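Local coordinates for protein sphingomyelinase C (Streptomyces griseocarneus, PDB 7CNE) that belongs to the endonuclease/exonuclease/phosphatase family and is built on the DNase I-like fold, in which two beta-sheets pack together between flanking helices, at residues 33-37 with 285-289; 108-114 with 133-139; 75-81 with 113-117. Residue numbers count along the deposited sequence, not the author numbering.

Contact 1: residues 33-37 with 285-289; sequences RAREI and TDLSG
L287 lies across one flank of helix 30-39, overlapping the row formed by R33, E36 and I37. In this DNase I-like sandwich, residues from early and late in the chain meet: the first helix, which follows strand 12-19, packs on the loop leading into the last strand, 293-297. The 33-37 segment is a regular helical turn, closed by the I37 N to R33 O bond of 2.7 Å. The loop is irregular. D286 is extended (-138/153), L287 turns to -87/-11, and S288 is extended again (-163/177). The nearest backbones are those of R33 and L287, with CA atoms 5.6 Å apart, and the two segments together bury 250 Å². With chi1 m and chi2 t, L287 sends its two methyls along the helix. L287 CD2 sits 3.6 Å from E36 CB and 4.1 Å from R33 CG, while L287 CD1 is 3.7 Å from I37 N; I37 CG1 lies 3.9 Å from L287 CB. E36 meets the leucine with the base of its side chain, and its carboxylate turns away. Y15 of strand 12-19 touches both I37 and L287. R33 bends its m, t, m side chain past the leucine so that the guanidinium edge faces the loop backbone. The same group also donates through NH2 to W28 O and F18 O. S288 pairs through OG with N16 O, and D286 through OD1 with S232. Between the segments themselves the polar link is R33 NH1 to L287 O, 2.9 Å long with an angle of 161° at the hydrogen.

Contact 2: residues 108-114 with 133-139; sequences WPIVRKE and AYVVLNV
Strand 112-114 runs antiparallel to strand 133-139, at 175° with axes 4.7 Å apart, pairing E114 with Y134, K113 with V135 and R112 with V136. The hydrogen-bonded pairs hold through E114 N to Y134 O (2.9 Å), Y134 N to E114 O (2.8 Å) and V136 N to R112 O (2.9 Å). On one face K113 CB rests 4.1 Å from V135 CG1, and I110 CG1 fits against L137 CD2 at 3.6 Å. On the other, E114 CG meets the edge of the Y134 ring, 4.3 Å from Y134 CD2. Strands 110-117 and 131-139 are neighbours in one main sheet of the DNase I-like sandwich. A classic beta bulge interrupts their pairing: V111, with helical angles (-85/-36), and R112 both face V136, whose O takes V111 N at 2.7 Å and, weakly, R112 N at 3.5 Å. V111 (chi1 t) thus leans over the neighbouring strand, filling the hollow between V136 CG1, 4.1 Å from V111 CB, and N138 CB, 3.7 Å from V111 CG2. Beyond the bulge, N138 N bonds P109 O at 3.0 Å. W108 (chi1 m) lays its indole face over V139: V139 CG1 stands 3.6 Å from the six-membered ring's centroid, a CH-pi contact.

Contact 3: residues 75-81 with 113-117; sequences TPVVGRS and KEQVI
Q115, the residue most buried here, reaches from strand 110-117 to grip a type II beta turn spanning V77 to R80. The turn lies in the loop that leaves strand 73-74, at the edge of one sheet of the DNase I-like sandwich, and passes over a face of the other sheet, where the side-chain amide of Q115 binds the loop's backbone. Q115 extends with chi1 67° and chi2 175°. Its OE1 accepts G79 N at 2.7 Å, and its NE2 donates to S81 O at 3.0 Å and also meets T88 OG1. G79 has angles of 90/-1, where a CB would jam against the preceding carbonyl, hence glycine at this corner. K113, two residues back on the same side of the strand, runs along the start of the loop with chi1 p and chi2 and chi3 t: its CB is 4.2 Å from T75 CG2, and its CD 4.1 Å from T75 CA and 4.4 Å from P76 CD. V78 CA lies 6.2 Å from Q115 CA, and the valine also touches A133 on the adjacent strand. I117, whose side chain lies about 4 Å from a bound EPE, folds back with both chi angles m until I117 CD1 is 3.8 Å from V78 CG1.

How the contacts relate
Contacts 2 and 3 share a strand: 110-117 pairs mainly by backbone with 133-139 in contact 2 and meets the 75-81 loop by side chains in contact 3. K113 and E114 belong to both, and the two pack together where V135 CG1 meets T75 CG2 at 3.4 Å and A133 CB meets V78 CG2 at 3.7 Å. Contact 1 stands apart, about 17 Å from contact 2 and 11 Å from contact 3 by nearest atoms, though its chain closure encloses both. Buried contacts 1 and 3 each fasten an irregular loop, to a helix and to a strand respectively, with side-chain-to-backbone hydrogen bonds beside apolar packing, whereas contact 2, partly exposed around its bulge, relies on backbone pairing.

Contact 1: residues 33-37 with 285-289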
loop_
_atom_site.group_PDB
_atom_site.type_symbol
_atom_site.label_atom_id
_atom_site.label_comp_id
_atom_site.label_asym_id
_atom_site.label_seq_id
_atom_site.Cartn_x
_atom_site.Cartn_y
_atom_site.Cartn_z
ATOM N N ARG A 33 1.739 16.888 5.611
ATOM C CA ARG A 33 2.315 15.551 5.720
ATOM C C ARG A 33 2.751 15.020 4.362
ATOM O O ARG A 33 3.789 14.355 4.262
ATOM C CB ARG A 33 1.312 14.601 6.384
ATOM C CG ARG A 33 1.167 14.850 7.869
ATOM C CD ARG A 33 0.278 13.819 8.545
ATOM N NE ARG A 33 -1.112 13.941 8.118
ATOM C CZ ARG A 33 -1.745 13.046 7.365
ATOM N NH1 ARG A 33 -1.118 11.950 6.950
ATOM N NH2 ARG A 33 -3.016 13.241 7.031
ATOM N N ALA A 34 1.980 15.300 3.306
ATOM C CA ALA A 34 2.361 14.843 1.969
ATOM C C ALA A 34 3.715 15.400 1.560
ATOM O O ALA A 34 4.531 14.697 0.945
ATOM C CB ALA A 34 1.305 15.248 0.943
ATOM N N ARG A 35 3.959 16.677 1.862
ATOM C CA ARG A 35 5.264 17.266 1.579
ATOM C C ARG A 35 6.345 16.604 2.426
ATOM O O ARG A 35 7.411 16.241 1.916
ATOM C CB ARG A 35 5.213 18.779 1.826
ATOM C CG ARG A 35 6.490 19.542 1.447
ATOM C CD ARG A 35 6.286 21.065 1.538
ATOM N NE ARG A 35 5.521 21.625 0.419
ATOM C CZ ARG A 35 6.054 22.152 -0.687
ATOM N NH1 ARG A 35 7.373 22.191 -0.849
ATOM N NH2 ARG A 35 5.264 22.644 -1.640
ATOM N N GLU A 36 6.065 16.389 3.708
ATOM C CA GLU A 36 7.053 15.786 4.599
ATOM C C GLU A 36 7.329 14.316 4.275
ATOM O O GLU A 36 8.455 13.840 4.483
ATOM C CB GLU A 36 6.583 15.950 6.039
ATOM C CG GLU A 36 6.689 17.395 6.493
ATOM C CD GLU A 36 8.081 17.953 6.253
ATOM O OE1 GLU A 36 8.268 18.778 5.322
ATOM O OE2 GLU A 36 8.996 17.532 6.980
ATOM N N ILE A 37 6.333 13.583 3.773
ATOM C CA ILE A 37 6.558 12.184 3.403
ATOM C C ILE A 37 7.580 12.084 2.274
ATOM O O ILE A 37 8.475 11.231 2.305
ATOM C CB ILE A 37 5.229 11.498 3.026
ATOM C CG1 ILE A 37 4.372 11.263 4.264
ATOM C CG2 ILE A 37 5.489 10.150 2.367
ATOM C CD1 ILE A 37 2.892 10.901 3.914
ATOM N N THR A 285 3.474 13.400 16.053
ATOM C CA THR A 285 4.884 13.225 15.719
ATOM C C THR A 285 5.083 12.062 14.757
ATOM O O THR A 285 6.144 11.434 14.751
ATOM C CB THR A 285 5.737 13.026 16.975
ATOM O OG1 THR A 285 5.068 12.145 17.879
ATOM C CG2 THR A 285 6.019 14.371 17.670
ATOM N N ASP A 286 4.067 11.756 13.945
ATOM C CA ASP A 286 4.188 10.769 12.877
ATOM C C ASP A 286 3.498 11.303 11.635
ATOM O O ASP A 286 2.571 12.114 11.727
ATOM C CB ASP A 286 3.577 9.413 13.247
ATOM C CG ASP A 286 4.201 8.819 14.489
ATOM O OD1 ASP A 286 3.753 9.175 15.598
ATOM O OD2 ASP A 286 5.145 8.013 14.353
ATOM N N LEU A 287 3.957 10.839 10.470
ATOM C CA LEU A 287 3.396 11.315 9.215
ATOM C C LEU A 287 2.173 10.514 8.784
ATOM O O LEU A 287 1.457 10.936 7.869
ATOM C CB LEU A 287 4.465 11.291 8.119
ATOM C CG LEU A 287 5.590 12.316 8.336
ATOM C CD1 LEU A 287 6.637 12.233 7.232
ATOM C CD2 LEU A 287 5.021 13.723 8.421
ATOM N N SER A 288 1.909 9.388 9.430
ATOM C CA SER A 288 0.694 8.622 9.188
ATOM C C SER A 288 0.518 7.677 10.365
ATOM O O SER A 288 1.349 7.632 11.279
ATOM C CB SER A 288 0.746 7.877 7.847
ATOM O OG SER A 288 1.496 6.688 7.931
ATOM N N GLY A 289 -0.587 6.932 10.347
ATOM C CA GLY A 289 -0.833 5.966 11.395
ATOM C C GLY A 289 -0.077 4.668 11.245
ATOM O O GLY A 289 -0.027 3.881 12.195
#

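Contact 2: residues 108-114 with 133-139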
loop_
_atom_site.group_PDB
_atom_site.type_symbol
_atom_site.label_atom_id
_atom_site.label_comp_id
_atom_site.label_asym_id
_atom_site.label_seq_id
_atom_site.Cartn_x
_atom_site.Cartn_y
_atom_site.Cartn_z
ATOM N N TRP A 108 12.564 2.848 -12.156
ATOM C CA TRP A 108 12.750 2.046 -13.358
ATOM C C TRP A 108 11.566 2.190 -14.308
ATOM O O TRP A 108 10.424 2.297 -13.857
ATOM C CB TRP A 108 12.940 0.577 -12.973
ATOM C CG TRP A 108 14.082 0.447 -12.002
ATOM C CD1 TRP A 108 14.012 0.420 -10.635
ATOM C CD2 TRP A 108 15.469 0.378 -12.332
ATOM N NE1 TRP A 108 15.283 0.337 -10.095
ATOM C CE2 TRP A 108 16.190 0.302 -11.119
ATOM C CE3 TRP A 108 16.179 0.368 -13.540
ATOM C CZ2 TRP A 108 17.585 0.211 -11.082
ATOM C CZ3 TRP A 108 17.567 0.277 -13.496
ATOM C CH2 TRP A 108 18.250 0.200 -12.278
ATOM N N PRO A 109 11.846 2.205 -15.613
ATOM C CA PRO A 109 10.787 2.428 -16.607
ATOM C C PRO A 109 9.639 1.440 -16.470
ATOM O O PRO A 109 9.843 0.241 -16.256
ATOM C CB PRO A 109 11.513 2.243 -17.946
ATOM C CG PRO A 109 12.944 2.611 -17.634
ATOM C CD PRO A 109 13.175 2.075 -16.239
ATOM N N ILE A 110 8.424 1.957 -16.631
ATOM C CA ILE A 110 7.221 1.135 -16.598
ATOM C C ILE A 110 6.924 0.665 -18.015
ATOM O O ILE A 110 6.754 1.482 -18.925
ATOM C CB ILE A 110 6.029 1.903 -16.009
ATOM C CG1 ILE A 110 6.212 2.099 -14.501
ATOM C CG2 ILE A 110 4.741 1.155 -16.303
ATOM C CD1 ILE A 110 5.170 3.040 -13.857
ATOM N N VAL A 111 6.879 -0.656 -18.197
ATOM C CA VAL A 111 6.568 -1.246 -19.495
ATOM C C VAL A 111 5.062 -1.357 -19.681
ATOM O O VAL A 111 4.547 -1.194 -20.792
ATOM C CB VAL A 111 7.263 -2.621 -19.619
ATOM C CG1 VAL A 111 6.841 -3.346 -20.888
ATOM C CG2 VAL A 111 8.790 -2.458 -19.564
ATOM N N ARG A 112 4.336 -1.641 -18.603
ATOM C CA ARG A 112 2.888 -1.761 -18.649
ATOM C C ARG A 112 2.333 -1.409 -17.279
ATOM O O ARG A 112 2.958 -1.717 -16.261
ATOM C CB ARG A 112 2.447 -3.178 -19.042
ATOM C CG ARG A 112 0.926 -3.340 -19.092
ATOM C CD ARG A 112 0.506 -4.473 -19.984
ATOM N NE ARG A 112 -0.949 -4.559 -20.123
ATOM C CZ ARG A 112 -1.629 -4.104 -21.169
ATOM N NH1 ARG A 112 -0.991 -3.524 -22.171
ATOM N NH2 ARG A 112 -2.948 -4.236 -21.209
ATOM N N LYS A 113 1.161 -0.767 -17.255
ATOM C CA LYS A 113 0.471 -0.482 -16.002
ATOM C C LYS A 113 -1.029 -0.674 -16.194
ATOM O O LYS A 113 -1.611 -0.173 -17.164
ATOM C CB LYS A 113 0.787 0.935 -15.496
ATOM C CG LYS A 113 0.653 2.049 -16.530
ATOM C CD LYS A 113 1.029 3.398 -15.913
ATOM C CE LYS A 113 0.978 4.518 -16.945
ATOM N NZ LYS A 113 2.143 4.413 -17.878
ATOM N N GLU A 114 -1.645 -1.435 -15.293
ATOM C CA GLU A 114 -3.092 -1.619 -15.301
ATOM C C GLU A 114 -3.622 -1.498 -13.885
ATOM O O GLU A 114 -2.879 -1.613 -12.906
ATOM C CB GLU A 114 -3.532 -2.994 -15.836
ATOM C CG GLU A 114 -2.694 -3.579 -16.935
ATOM C CD GLU A 114 -3.199 -4.944 -17.367
ATOM O OE1 GLU A 114 -4.255 -5.389 -16.854
ATOM O OE2 GLU A 114 -2.541 -5.560 -18.231
ATOM N N ALA A 133 -3.036 -2.067 -8.444
ATOM C CA ALA A 133 -2.304 -1.676 -9.634
ATOM C C ALA A 133 -1.325 -2.783 -9.985
ATOM O O ALA A 133 -0.698 -3.366 -9.100
ATOM C CB ALA A 133 -1.543 -0.366 -9.412
ATOM N N TYR A 134 -1.192 -3.063 -11.279
ATOM C CA TYR A 134 -0.233 -4.038 -11.786
ATOM C C TYR A 134 0.752 -3.308 -12.678
ATOM O O TYR A 134 0.343 -2.697 -13.668
ATOM C CB TYR A 134 -0.934 -5.138 -12.580
ATOM C CG TYR A 134 -0.009 -6.076 -13.321
ATOM C CD1 TYR A 134 0.790 -6.981 -12.628
ATOM C CD2 TYR A 134 0.032 -6.094 -14.715
ATOM C CE1 TYR A 134 1.615 -7.862 -13.289
ATOM C CE2 TYR A 134 0.877 -6.970 -15.392
ATOM C CZ TYR A 134 1.660 -7.849 -14.670
ATOM O OH TYR A 134 2.485 -8.739 -15.319
ATOM N N VAL A 135 2.041 -3.371 -12.345
ATOM C CA VAL A 135 3.061 -2.729 -13.162
ATOM C C VAL A 135 4.120 -3.749 -13.546
ATOM O O VAL A 135 4.484 -4.620 -12.749
ATOM C CB VAL A 135 3.710 -1.508 -12.468
ATOM C CG1 VAL A 135 2.651 -0.515 -12.100
ATOM C CG2 VAL A 135 4.523 -1.915 -11.252
ATOM N N VAL A 136 4.584 -3.648 -14.788
ATOM C CA VAL A 136 5.737 -4.386 -15.281
ATOM C C VAL A 136 6.856 -3.375 -15.441
ATOM O O VAL A 136 6.712 -2.406 -16.194
ATOM C CB VAL A 136 5.453 -5.089 -16.617
ATOM C CG1 VAL A 136 6.714 -5.822 -17.094
ATOM C CG2 VAL A 136 4.287 -6.054 -16.479
ATOM N N LEU A 137 7.951 -3.579 -14.717
ATOM C CA LEU A 137 9.108 -2.699 -14.792
ATOM C C LEU A 137 10.222 -3.343 -15.603
ATOM O O LEU A 137 10.407 -4.561 -15.574
ATOM C CB LEU A 137 9.630 -2.371 -13.396
ATOM C CG LEU A 137 8.549 -1.958 -12.387
ATOM C CD1 LEU A 137 9.157 -1.848 -11.006
ATOM C CD2 LEU A 137 7.871 -0.642 -12.800
ATOM N N ASN A 138 10.983 -2.502 -16.306
ATOM C CA ASN A 138 12.195 -2.922 -17.000
ATOM C C ASN A 138 13.402 -2.542 -16.144
ATOM O O ASN A 138 13.674 -1.353 -15.940
ATOM C CB ASN A 138 12.284 -2.289 -18.384
ATOM C CG ASN A 138 13.278 -2.998 -19.257
ATOM O OD1 ASN A 138 14.484 -2.717 -19.213
ATOM N ND2 ASN A 138 12.792 -3.962 -20.022
ATOM N N VAL A 139 14.110 -3.554 -15.635
ATOM C CA VAL A 139 15.185 -3.403 -14.655
ATOM C C VAL A 139 16.295 -4.368 -15.039
ATOM O O VAL A 139 16.057 -5.575 -15.099
ATOM C CB VAL A 139 14.742 -3.733 -13.215
ATOM C CG1 VAL A 139 15.680 -3.076 -12.197
ATOM C CG2 VAL A 139 13.289 -3.403 -12.960
#

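Contact 3: residues 75-81 with 113-117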
loop_
_atom_site.group_PDB
_atom_site.type_symbol
_atom_site.label_atom_id
_atom_site.label_comp_id
_atom_site.label_asym_id
_atom_site.label_seq_id
_atom_site.Cartn_x
_atom_site.Cartn_y
_atom_site.Cartn_z
ATOM N N THR A 75 2.194 5.319 -11.747
ATOM C CA THR A 75 0.816 5.060 -12.127
ATOM C C THR A 75 -0.078 6.186 -11.638
ATOM O O THR A 75 0.283 6.919 -10.714
ATOM C CB THR A 75 0.334 3.745 -11.523
ATOM O OG1 THR A 75 0.087 3.930 -10.118
ATOM C CG2 THR A 75 1.362 2.651 -11.734
ATOM N N PRO A 76 -1.273 6.328 -12.208
ATOM C CA PRO A 76 -2.310 7.119 -11.535
ATOM C C PRO A 76 -2.662 6.501 -10.184
ATOM O O PRO A 76 -2.216 5.408 -9.815
ATOM C CB PRO A 76 -3.503 7.065 -12.503
ATOM C CG PRO A 76 -2.925 6.622 -13.829
ATOM C CD PRO A 76 -1.760 5.733 -13.466
ATOM N N VAL A 77 -3.473 7.229 -9.422
ATOM C CA VAL A 77 -4.086 6.640 -8.241
ATOM C C VAL A 77 -5.185 5.689 -8.691
ATOM O O VAL A 77 -6.049 6.062 -9.492
ATOM C CB VAL A 77 -4.636 7.732 -7.308
ATOM C CG1 VAL A 77 -5.311 7.095 -6.094
ATOM C CG2 VAL A 77 -3.517 8.673 -6.870
ATOM N N VAL A 78 -5.141 4.448 -8.197
ATOM C CA VAL A 78 -6.101 3.430 -8.611
ATOM C C VAL A 78 -7.517 3.917 -8.341
ATOM O O VAL A 78 -7.821 4.417 -7.249
ATOM C CB VAL A 78 -5.841 2.112 -7.871
ATOM C CG1 VAL A 78 -7.066 1.191 -7.961
ATOM C CG2 VAL A 78 -4.592 1.417 -8.410
ATOM N N GLY A 79 -8.383 3.785 -9.340
ATOM C CA GLY A 79 -9.798 4.021 -9.165
ATOM C C GLY A 79 -10.272 5.439 -9.403
ATOM O O GLY A 79 -11.472 5.688 -9.262
ATOM N N ARG A 80 -9.374 6.380 -9.733
ATOM C CA ARG A 80 -9.807 7.735 -10.082
ATOM C C ARG A 80 -10.584 7.752 -11.393
ATOM O O ARG A 80 -11.678 8.326 -11.473
ATOM C CB ARG A 80 -8.603 8.673 -10.183
ATOM C CG ARG A 80 -8.422 9.588 -9.004
ATOM C CD ARG A 80 -7.474 10.712 -9.350
ATOM N NE ARG A 80 -6.600 11.017 -8.226
ATOM C CZ ARG A 80 -5.679 11.974 -8.229
ATOM N NH1 ARG A 80 -5.505 12.740 -9.303
ATOM N NH2 ARG A 80 -4.935 12.170 -7.151
ATOM N N SER A 81 -10.025 7.148 -12.438
ATOM C CA SER A 81 -10.683 7.086 -13.737
ATOM C C SER A 81 -9.997 6.011 -14.569
ATOM O O SER A 81 -9.050 5.361 -14.115
ATOM C CB SER A 81 -10.644 8.443 -14.441
ATOM O OG SER A 81 -9.336 8.726 -14.897
ATOM N N LYS A 113 1.161 -0.767 -17.255
ATOM C CA LYS A 113 0.471 -0.482 -16.002
ATOM C C LYS A 113 -1.029 -0.674 -16.194
ATOM O O LYS A 113 -1.611 -0.173 -17.164
ATOM C CB LYS A 113 0.787 0.935 -15.496
ATOM C CG LYS A 113 0.653 2.049 -16.530
ATOM C CD LYS A 113 1.029 3.398 -15.913
ATOM C CE LYS A 113 0.978 4.518 -16.945
ATOM N NZ LYS A 113 2.143 4.413 -17.878
ATOM N N GLU A 114 -1.645 -1.435 -15.293
ATOM C CA GLU A 114 -3.092 -1.619 -15.301
ATOM C C GLU A 114 -3.622 -1.498 -13.885
ATOM O O GLU A 114 -2.879 -1.613 -12.906
ATOM C CB GLU A 114 -3.532 -2.994 -15.836
ATOM C CG GLU A 114 -2.694 -3.579 -16.935
ATOM C CD GLU A 114 -3.199 -4.944 -17.367
ATOM O OE1 GLU A 114 -4.255 -5.389 -16.854
ATOM O OE2 GLU A 114 -2.541 -5.560 -18.231
ATOM N N GLN A 115 -4.934 -1.309 -13.787
ATOM C CA GLN A 115 -5.612 -1.321 -12.508
ATOM C C GLN A 115 -6.743 -2.337 -12.577
ATOM O O GLN A 115 -7.306 -2.598 -13.644
ATOM C CB GLN A 115 -6.152 0.078 -12.138
ATOM C CG GLN A 115 -7.268 0.560 -13.043
ATOM C CD GLN A 115 -7.863 1.876 -12.594
ATOM O OE1 GLN A 115 -7.629 2.331 -11.471
ATOM N NE2 GLN A 115 -8.642 2.497 -13.469
ATOM N N VAL A 116 -7.056 -2.920 -11.430
ATOM C CA VAL A 116 -8.177 -3.839 -11.296
ATOM C C VAL A 116 -8.879 -3.477 -9.998
ATOM O O VAL A 116 -8.239 -3.413 -8.944
ATOM C CB VAL A 116 -7.719 -5.314 -11.292
ATOM C CG1 VAL A 116 -8.906 -6.261 -11.134
ATOM C CG2 VAL A 116 -6.894 -5.652 -12.561
ATOM N N ILE A 117 -10.176 -3.211 -10.075
ATOM C CA ILE A 117 -10.990 -2.927 -8.894
ATOM C C ILE A 117 -11.473 -4.256 -8.315
ATOM O O ILE A 117 -11.854 -5.169 -9.057
ATOM C CB ILE A 117 -12.164 -1.989 -9.254
ATOM C CG1 ILE A 117 -11.657 -0.707 -9.933
ATOM C CG2 ILE A 117 -13.097 -1.705 -8.047
ATOM C CD1 ILE A 117 -10.438 -0.071 -9.312
#